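Local atomic coordinates of cytokinin riboside 5'-monophosphate phosphoribohydrolase (Corynebacterium glutamicum, PDB entry 5ZBL), a protein that belongs to the SLOG clan of proteins and has a Rossmann-like alpha/beta fold, with helices packed around a parallel sheet. Residues A[8-13]-A[184-189]; A[41-46]-A[180-185]. All coordinates share one frame; numbering follows the deposited sequence.

Contacts 1 and 2 lie side by side, their centres about 7 Å apart, and both end on the last helix of the chain, 178-186, sharing A184 and M185. Along the sequence 8-13 comes first, then 41-46, and the helix follows more than 130 residues later. The two early segments lead into strands 12-16 and 44-47, neighbours in the parallel sheet, which are joined where V13 N meets D44 O and V13 O meets V46 N, each at 2.9 Å. Contact 1 takes up the end of the helix and contact 2 the turns before it, so the C-terminal helix packs against the start of strand 12-16 and the loops that lead into strands 12-16 and 44-47.

Contact 1 (A[8-13]-A[184-189]); sequences PTLQRV and AMQTWT
M185 reaches from helix 178-186 to both L10 and V13 and shares this apolar contact mainly with L10. At its base, M185 CB lies 3.8 Å from L10 CD2. M185 CG carries the extended chain past the leucine, and SD comes within 4.5 Å of V13 CG1. The bend at chi3 (77°) then turns the methyl toward the strand, where M185 CE meets V13 CG1 at 3.8 Å and also lies 4.3 Å from L10 CD1. L10 comes in from the loop before strand 12-16, at the centre of an inverse gamma turn. With its CG opposite the backbone N (chi1 -167°), it sends CD2 between two helix residues: besides M185 CB, this methyl touches Q186 CG at 3.8 Å, the two side chains crossing at about a right angle. Q186 lies at the solvent-facing side of the contact. V13 and M185 are buried, and both also touch I111 of strand 110-112. No hydrogen bond joins the two segments. The arrangement is that of a Rossmann-like alpha/beta fold, in which a C-terminal helix packs through apolar side chains on the parallel sheet.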
ATOM      1  N   PRO A   8       0.310  -8.116  26.085  1.00 62.69           N
ATOM      2  CA  PRO A   8       0.132  -9.065  24.988  1.00 65.33           C
ATOM      3  C   PRO A   8       1.404  -9.863  24.720  1.00 56.49           C
ATOM      4  O   PRO A   8       2.487  -9.427  25.061  1.00 51.72           O
ATOM      5  CB  PRO A   8      -0.225  -8.162  23.772  1.00 65.55           C
ATOM      6  CG  PRO A   8      -0.221  -6.747  24.272  1.00 63.34           C
ATOM      7  CD  PRO A   8       0.521  -6.746  25.577  1.00 64.16           C
ATOM      8  N   THR A   9       1.246 -11.030  24.123  1.00 60.33           N
ATOM      9  CA  THR A   9       2.370 -11.816  23.611  1.00 55.36           C
ATOM     10  C   THR A   9       2.119 -12.188  22.166  1.00 49.10           C
ATOM     11  O   THR A   9       1.011 -12.041  21.619  1.00 47.75           O
ATOM     12  CB  THR A   9       2.615 -13.112  24.444  1.00 57.97           C
ATOM     13  OG1 THR A   9       1.391 -13.860  24.585  1.00 53.36           O
ATOM     14  CG2 THR A   9       3.170 -12.758  25.826  1.00 61.75           C
ATOM     15  N   LEU A  10       3.173 -12.705  21.563  1.00 51.00           N
ATOM     16  CA  LEU A  10       3.162 -13.087  20.180  1.00 47.45           C
ATOM     17  C   LEU A  10       2.637 -14.517  20.026  1.00 47.65           C
ATOM     18  O   LEU A  10       3.414 -15.463  19.962  1.00 58.55           O
ATOM     19  CB  LEU A  10       4.583 -12.950  19.614  1.00 46.56           C
ATOM     20  CG  LEU A  10       4.632 -13.024  18.089  1.00 46.97           C
ATOM     21  CD1 LEU A  10       4.116 -11.728  17.494  1.00 50.35           C
ATOM     22  CD2 LEU A  10       6.023 -13.313  17.601  1.00 51.92           C
ATOM     23  N   GLN A  11       1.323 -14.658  19.926  1.00 43.43           N
ATOM     24  CA  GLN A  11       0.664 -15.959  19.718  1.00 48.16           C
ATOM     25  C   GLN A  11       0.254 -16.181  18.266  1.00 46.68           C
ATOM     26  O   GLN A  11       0.236 -17.326  17.782  1.00 38.32           O
ATOM     27  CB  GLN A  11      -0.530 -16.086  20.677  1.00 56.06           C
ATOM     28  CG  GLN A  11      -0.109 -15.711  22.104  1.00 65.75           C
ATOM     29  CD  GLN A  11      -1.002 -16.275  23.177  1.00 72.10           C
ATOM     30  OE1 GLN A  11      -2.213 -16.199  23.084  1.00 68.12           O
ATOM     31  NE2 GLN A  11      -0.398 -16.827  24.221  1.00 79.89           N
ATOM     32  N   ARG A  12      -0.042 -15.096  17.555  1.00 44.28           N
ATOM     33  CA  ARG A  12      -0.340 -15.187  16.138  1.00 45.54           C
ATOM     34  C   ARG A  12       0.442 -14.176  15.377  1.00 41.68           C
ATOM     35  O   ARG A  12       0.651 -13.050  15.843  1.00 41.02           O
ATOM     36  CB  ARG A  12      -1.816 -14.968  15.905  1.00 46.84           C
ATOM     37  CG  ARG A  12      -2.665 -16.188  16.247  1.00 57.82           C
ATOM     38  CD  ARG A  12      -3.971 -15.781  16.885  1.00 64.71           C
ATOM     39  NE  ARG A  12      -3.683 -15.088  18.153  1.00 74.24           N
ATOM     40  CZ  ARG A  12      -4.447 -14.162  18.733  1.00 72.57           C
ATOM     41  NH1 ARG A  12      -5.593 -13.765  18.170  1.00 67.48           N
ATOM     42  NH2 ARG A  12      -4.047 -13.623  19.892  1.00 76.04           N
ATOM     43  N   VAL A  13       0.862 -14.570  14.185  1.00 39.31           N
ATOM     44  CA  VAL A  13       1.379 -13.609  13.225  1.00 37.55           C
ATOM     45  C   VAL A  13       0.524 -13.550  11.991  1.00 36.46           C
ATOM     46  O   VAL A  13       0.150 -14.602  11.400  1.00 37.90           O
ATOM     47  CB  VAL A  13       2.830 -13.874  12.781  1.00 42.28           C
ATOM     48  CG1 VAL A  13       3.782 -13.635  13.950  1.00 44.73           C
ATOM     49  CG2 VAL A  13       2.971 -15.252  12.107  1.00 42.39           C
ATOM     50  N   ALA A 184      13.195 -11.531  17.030  1.00 44.07           N
ATOM     51  CA  ALA A 184      13.071 -10.079  17.138  1.00 43.95           C
ATOM     52  C   ALA A 184      11.622  -9.635  17.430  1.00 45.64           C
ATOM     53  O   ALA A 184      11.437  -8.671  18.169  1.00 44.01           O
ATOM     54  CB  ALA A 184      13.622  -9.388  15.893  1.00 43.79           C
ATOM     55  N   MET A 185      10.630 -10.314  16.824  1.00 43.84           N
ATOM     56  CA  MET A 185       9.204 -10.036  17.045  1.00 47.27           C
ATOM     57  C   MET A 185       8.755 -10.462  18.483  1.00 47.73           C
ATOM     58  O   MET A 185       7.892  -9.821  19.076  1.00 51.27           O
ATOM     59  CB  MET A 185       8.312 -10.735  15.972  1.00 46.70           C
ATOM     60  CG  MET A 185       8.412 -10.207  14.528  1.00 48.36           C
ATOM     61  SD  MET A 185       7.434 -11.141  13.302  1.00 41.58           S
ATOM     62  CE  MET A 185       5.837 -10.476  13.720  1.00 40.54           C
ATOM     63  N   GLN A 186       9.343 -11.521  19.035  1.00 49.19           N
ATOM     64  CA  GLN A 186       9.030 -11.984  20.414  1.00 47.76           C
ATOM     65  C   GLN A 186       9.530 -11.034  21.496  1.00 53.07           C
ATOM     66  O   GLN A 186       8.801 -10.745  22.465  1.00 56.11           O
ATOM     67  CB  GLN A 186       9.590 -13.391  20.660  1.00 49.24           C
ATOM     68  CG  GLN A 186       8.830 -14.494  19.944  1.00 49.38           C
ATOM     69  CD  GLN A 186       9.481 -15.867  20.101  1.00 53.55           C
ATOM     70  OE1 GLN A 186      10.673 -16.058  19.835  1.00 60.34           O
ATOM     71  NE2 GLN A 186       8.683 -16.842  20.500  1.00 48.56           N
ATOM     72  N   THR A 187      10.748 -10.521  21.314  1.00 56.32           N
ATOM     73  CA  THR A 187      11.421  -9.618  22.285  1.00 58.02           C
ATOM     74  C   THR A 187      11.166  -8.127  22.050  1.00 62.26           C
ATOM     75  O   THR A 187      11.644  -7.287  22.810  1.00 67.01           O
ATOM     76  CB  THR A 187      12.965  -9.884  22.355  1.00 55.92           C
ATOM     77  OG1 THR A 187      13.630  -9.486  21.131  1.00 51.67           O
ATOM     78  CG2 THR A 187      13.219 -11.369  22.631  1.00 49.20           C
ATOM     79  N   TRP A 188      10.386  -7.803  21.022  1.00 63.41           N
ATOM     80  CA  TRP A 188      10.086  -6.408  20.663  1.00 58.77           C
ATOM     81  C   TRP A 188       9.153  -5.700  21.671  1.00 66.14           C
ATOM     82  O   TRP A 188       8.242  -6.319  22.233  1.00 65.03           O
ATOM     83  CB  TRP A 188       9.457  -6.416  19.269  1.00 53.46           C
ATOM     84  CG  TRP A 188       9.097  -5.140  18.689  1.00 53.41           C
ATOM     85  CD1 TRP A 188       9.809  -4.428  17.784  1.00 55.12           C
ATOM     86  CD2 TRP A 188       7.873  -4.425  18.900  1.00 56.15           C
ATOM     87  NE1 TRP A 188       9.120  -3.279  17.438  1.00 61.14           N
ATOM     88  CE2 TRP A 188       7.926  -3.262  18.113  1.00 57.84           C
ATOM     89  CE3 TRP A 188       6.738  -4.658  19.681  1.00 57.75           C
ATOM     90  CZ2 TRP A 188       6.887  -2.338  18.081  1.00 59.85           C
ATOM     91  CZ3 TRP A 188       5.698  -3.730  19.646  1.00 59.86           C
ATOM     92  CH2 TRP A 188       5.782  -2.593  18.858  1.00 56.17           C
ATOM     93  N   THR A 189       9.377  -4.396  21.864  1.00 71.02           N
ATOM     94  CA  THR A 189       8.466  -3.527  22.622  1.00 70.46           C
ATOM     95  C   THR A 189       8.418  -2.132  21.985  1.00 70.05           C
ATOM     96  O   THR A 189       9.339  -1.747  21.244  1.00 69.01           O
ATOM     97  CB  THR A 189       8.891  -3.363  24.103  1.00 74.51           C
ATOM     98  OG1 THR A 189      10.224  -2.836  24.168  1.00 79.61           O
ATOM     99  CG2 THR A 189       8.826  -4.698  24.868  1.00 76.88           C
TER

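Contact 2 (A[41-46]-A[180-185])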
ATOM      1  N   ARG A  41       7.676 -22.572  17.954  1.00 52.25           N
ATOM      2  CA  ARG A  41       7.581 -21.647  19.088  1.00 51.28           C
ATOM      3  C   ARG A  41       6.150 -21.450  19.583  1.00 48.19           C
ATOM      4  O   ARG A  41       5.892 -20.538  20.364  1.00 50.87           O
ATOM      5  CB  ARG A  41       8.212 -20.300  18.732  1.00 56.91           C
ATOM      6  CG  ARG A  41       9.746 -20.331  18.560  1.00 65.21           C
ATOM      7  CD  ARG A  41      10.212 -19.306  17.517  1.00 65.83           C
ATOM      8  NE  ARG A  41      11.530 -18.690  17.706  1.00 71.29           N
ATOM      9  CZ  ARG A  41      12.711 -19.311  17.611  1.00 75.82           C
ATOM     10  NH1 ARG A  41      12.789 -20.631  17.395  1.00 81.20           N
ATOM     11  NH2 ARG A  41      13.835 -18.604  17.768  1.00 77.64           N
ATOM     12  N   GLY A  42       5.216 -22.295  19.160  1.00 39.62           N
ATOM     13  CA  GLY A  42       3.833 -22.099  19.518  1.00 41.05           C
ATOM     14  C   GLY A  42       3.086 -20.954  18.822  1.00 46.99           C
ATOM     15  O   GLY A  42       2.035 -20.525  19.310  1.00 47.02           O
ATOM     16  N   ILE A  43       3.576 -20.489  17.665  1.00 44.89           N
ATOM     17  CA  ILE A  43       2.953 -19.370  16.982  1.00 43.00           C
ATOM     18  C   ILE A  43       2.092 -19.842  15.786  1.00 44.99           C
ATOM     19  O   ILE A  43       2.558 -20.654  14.976  1.00 46.00           O
ATOM     20  CB  ILE A  43       4.018 -18.374  16.530  1.00 44.11           C
ATOM     21  CG1 ILE A  43       4.753 -17.778  17.762  1.00 44.00           C
ATOM     22  CG2 ILE A  43       3.396 -17.315  15.628  1.00 44.55           C
ATOM     23  CD1 ILE A  43       6.013 -17.007  17.399  1.00 43.80           C
ATOM     24  N   ASP A  44       0.863 -19.306  15.672  1.00 38.82           N
ATOM     25  CA  ASP A  44      -0.031 -19.607  14.555  1.00 39.85           C
ATOM     26  C   ASP A  44      -0.186 -18.510  13.489  1.00 36.94           C
ATOM     27  O   ASP A  44       0.203 -17.368  13.683  1.00 37.36           O
ATOM     28  CB  ASP A  44      -1.393 -20.003  15.114  1.00 46.86           C
ATOM     29  CG  ASP A  44      -1.334 -21.328  15.895  1.00 47.81           C
ATOM     30  OD1 ASP A  44      -0.654 -22.307  15.419  1.00 51.85           O
ATOM     31  OD2 ASP A  44      -1.950 -21.359  16.976  1.00 40.86           O
ATOM     32  N   LEU A  45      -0.771 -18.908  12.369  1.00 33.97           N
ATOM     33  CA  LEU A  45      -0.889 -18.101  11.139  1.00 31.89           C
ATOM     34  C   LEU A  45      -2.240 -17.394  11.004  1.00 29.30           C
ATOM     35  O   LEU A  45      -3.304 -18.008  11.097  1.00 29.86           O
ATOM     36  CB  LEU A  45      -0.678 -18.997   9.899  1.00 31.14           C
ATOM     37  CG  LEU A  45      -0.859 -18.360   8.513  1.00 34.64           C
ATOM     38  CD1 LEU A  45       0.047 -17.148   8.370  1.00 36.62           C
ATOM     39  CD2 LEU A  45      -0.562 -19.328   7.396  1.00 32.73           C
ATOM     40  N   VAL A  46      -2.199 -16.107  10.753  1.00 27.89           N
ATOM     41  CA  VAL A  46      -3.361 -15.401  10.258  1.00 28.64           C
ATOM     42  C   VAL A  46      -2.926 -14.889   8.906  1.00 30.21           C
ATOM     43  O   VAL A  46      -1.852 -14.259   8.798  1.00 30.78           O
ATOM     44  CB  VAL A  46      -3.736 -14.217  11.116  1.00 28.65           C
ATOM     45  CG1 VAL A  46      -4.977 -13.560  10.551  1.00 29.79           C
ATOM     46  CG2 VAL A  46      -3.972 -14.664  12.568  1.00 32.38           C
ATOM     47  N   ALA A 180      15.966 -15.383  13.499  1.00 35.21           N
ATOM     48  CA  ALA A 180      16.251 -14.008  13.864  1.00 38.33           C
ATOM     49  C   ALA A 180      15.008 -13.089  13.755  1.00 41.77           C
ATOM     50  O   ALA A 180      14.815 -12.212  14.598  1.00 39.59           O
ATOM     51  CB  ALA A 180      17.388 -13.472  13.031  1.00 38.23           C
ATOM     52  N   LEU A 181      14.177 -13.338  12.735  1.00 41.06           N
ATOM     53  CA  LEU A 181      12.940 -12.625  12.500  1.00 40.75           C
ATOM     54  C   LEU A 181      11.886 -12.812  13.585  1.00 41.50           C
ATOM     55  O   LEU A 181      11.291 -11.823  14.054  1.00 40.96           O
ATOM     56  CB  LEU A 181      12.327 -13.053  11.164  1.00 43.68           C
ATOM     57  CG  LEU A 181      11.112 -12.182  10.719  1.00 44.34           C
ATOM     58  CD1 LEU A 181      11.079 -11.957   9.222  1.00 42.52           C
ATOM     59  CD2 LEU A 181       9.802 -12.796  11.152  1.00 47.00           C
ATOM     60  N   LEU A 182      11.611 -14.067  13.949  1.00 45.21           N
ATOM     61  CA  LEU A 182      10.627 -14.366  15.005  1.00 45.86           C
ATOM     62  C   LEU A 182      11.147 -13.965  16.361  1.00 44.71           C
ATOM     63  O   LEU A 182      10.390 -13.416  17.176  1.00 45.60           O
ATOM     64  CB  LEU A 182      10.246 -15.834  15.015  1.00 49.33           C
ATOM     65  CG  LEU A 182       9.399 -16.227  13.793  1.00 54.79           C
ATOM     66  CD1 LEU A 182       9.418 -17.729  13.555  1.00 54.85           C
ATOM     67  CD2 LEU A 182       7.969 -15.720  13.938  1.00 57.03           C
ATOM     68  N   LYS A 183      12.429 -14.218  16.600  1.00 41.48           N
ATOM     69  CA  LYS A 183      13.067 -13.797  17.859  1.00 44.41           C
ATOM     70  C   LYS A 183      12.931 -12.311  18.073  1.00 44.35           C
ATOM     71  O   LYS A 183      12.579 -11.874  19.161  1.00 46.27           O
ATOM     72  CB  LYS A 183      14.543 -14.174  17.901  1.00 45.45           C
ATOM     73  CG  LYS A 183      15.255 -13.793  19.189  1.00 48.00           C
ATOM     74  CD  LYS A 183      16.458 -14.689  19.451  1.00 49.96           C
ATOM     75  CE  LYS A 183      16.953 -14.538  20.884  1.00 56.87           C
ATOM     76  NZ  LYS A 183      18.110 -13.609  20.981  1.00 56.25           N
ATOM     77  N   ALA A 184      13.195 -11.531  17.030  1.00 44.07           N
ATOM     78  CA  ALA A 184      13.071 -10.079  17.138  1.00 43.95           C
ATOM     79  C   ALA A 184      11.622  -9.635  17.430  1.00 45.64           C
ATOM     80  O   ALA A 184      11.437  -8.671  18.169  1.00 44.01           O
ATOM     81  CB  ALA A 184      13.622  -9.388  15.893  1.00 43.79           C
ATOM     82  N   MET A 185      10.630 -10.314  16.824  1.00 43.84           N
ATOM     83  CA  MET A 185       9.204 -10.036  17.045  1.00 47.27           C
ATOM     84  C   MET A 185       8.755 -10.462  18.483  1.00 47.73           C
ATOM     85  O   MET A 185       7.892  -9.821  19.076  1.00 51.27           O
ATOM     86  CB  MET A 185       8.312 -10.735  15.972  1.00 46.70           C
ATOM     87  CG  MET A 185       8.412 -10.207  14.528  1.00 48.36           C
ATOM     88  SD  MET A 185       7.434 -11.141  13.302  1.00 41.58           S
ATOM     89  CE  MET A 185       5.837 -10.476  13.720  1.00 40.54           C
TER
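R41 and L182 are brought together by bends in the arginine chain: chi2 and chi3, both 148°, depart from full extension and bring the guanidinium beside L182 and K183 of the last helix. There R41 NE sits 4.1 Å from L182 CB, approaching at a slant. R41 NH2 comes 4.5 Å from K183 CB, which lies at the edge of the guanidinium, near its plane, while the rest of the lysine leads away. In I43, CG1 stands opposite the carbonyl carbon (chi1 -63°) and directs CD1 to the helix, 4.2 Å from L182 CD2. These two buried side chains run past each other in opposite directions, methyl beside methyl. No hydrogen bond crosses between the segments; the NE of R41 has a weak one to Q186 OE1, one helical turn beyond L182. Between the two contacting residues G42, with positive phi, is the C-prime residue of a Schellman motif ending helix 25-40, which includes a bond from I43 N to A38 O. The contact sits at the turn from helix 25-40 into strand 44-47. L182 also packs on L34, T37 and A38, placing helix 178-186 next to helix 25-40, while L181 faces strand 139-142 through A140 and Y142.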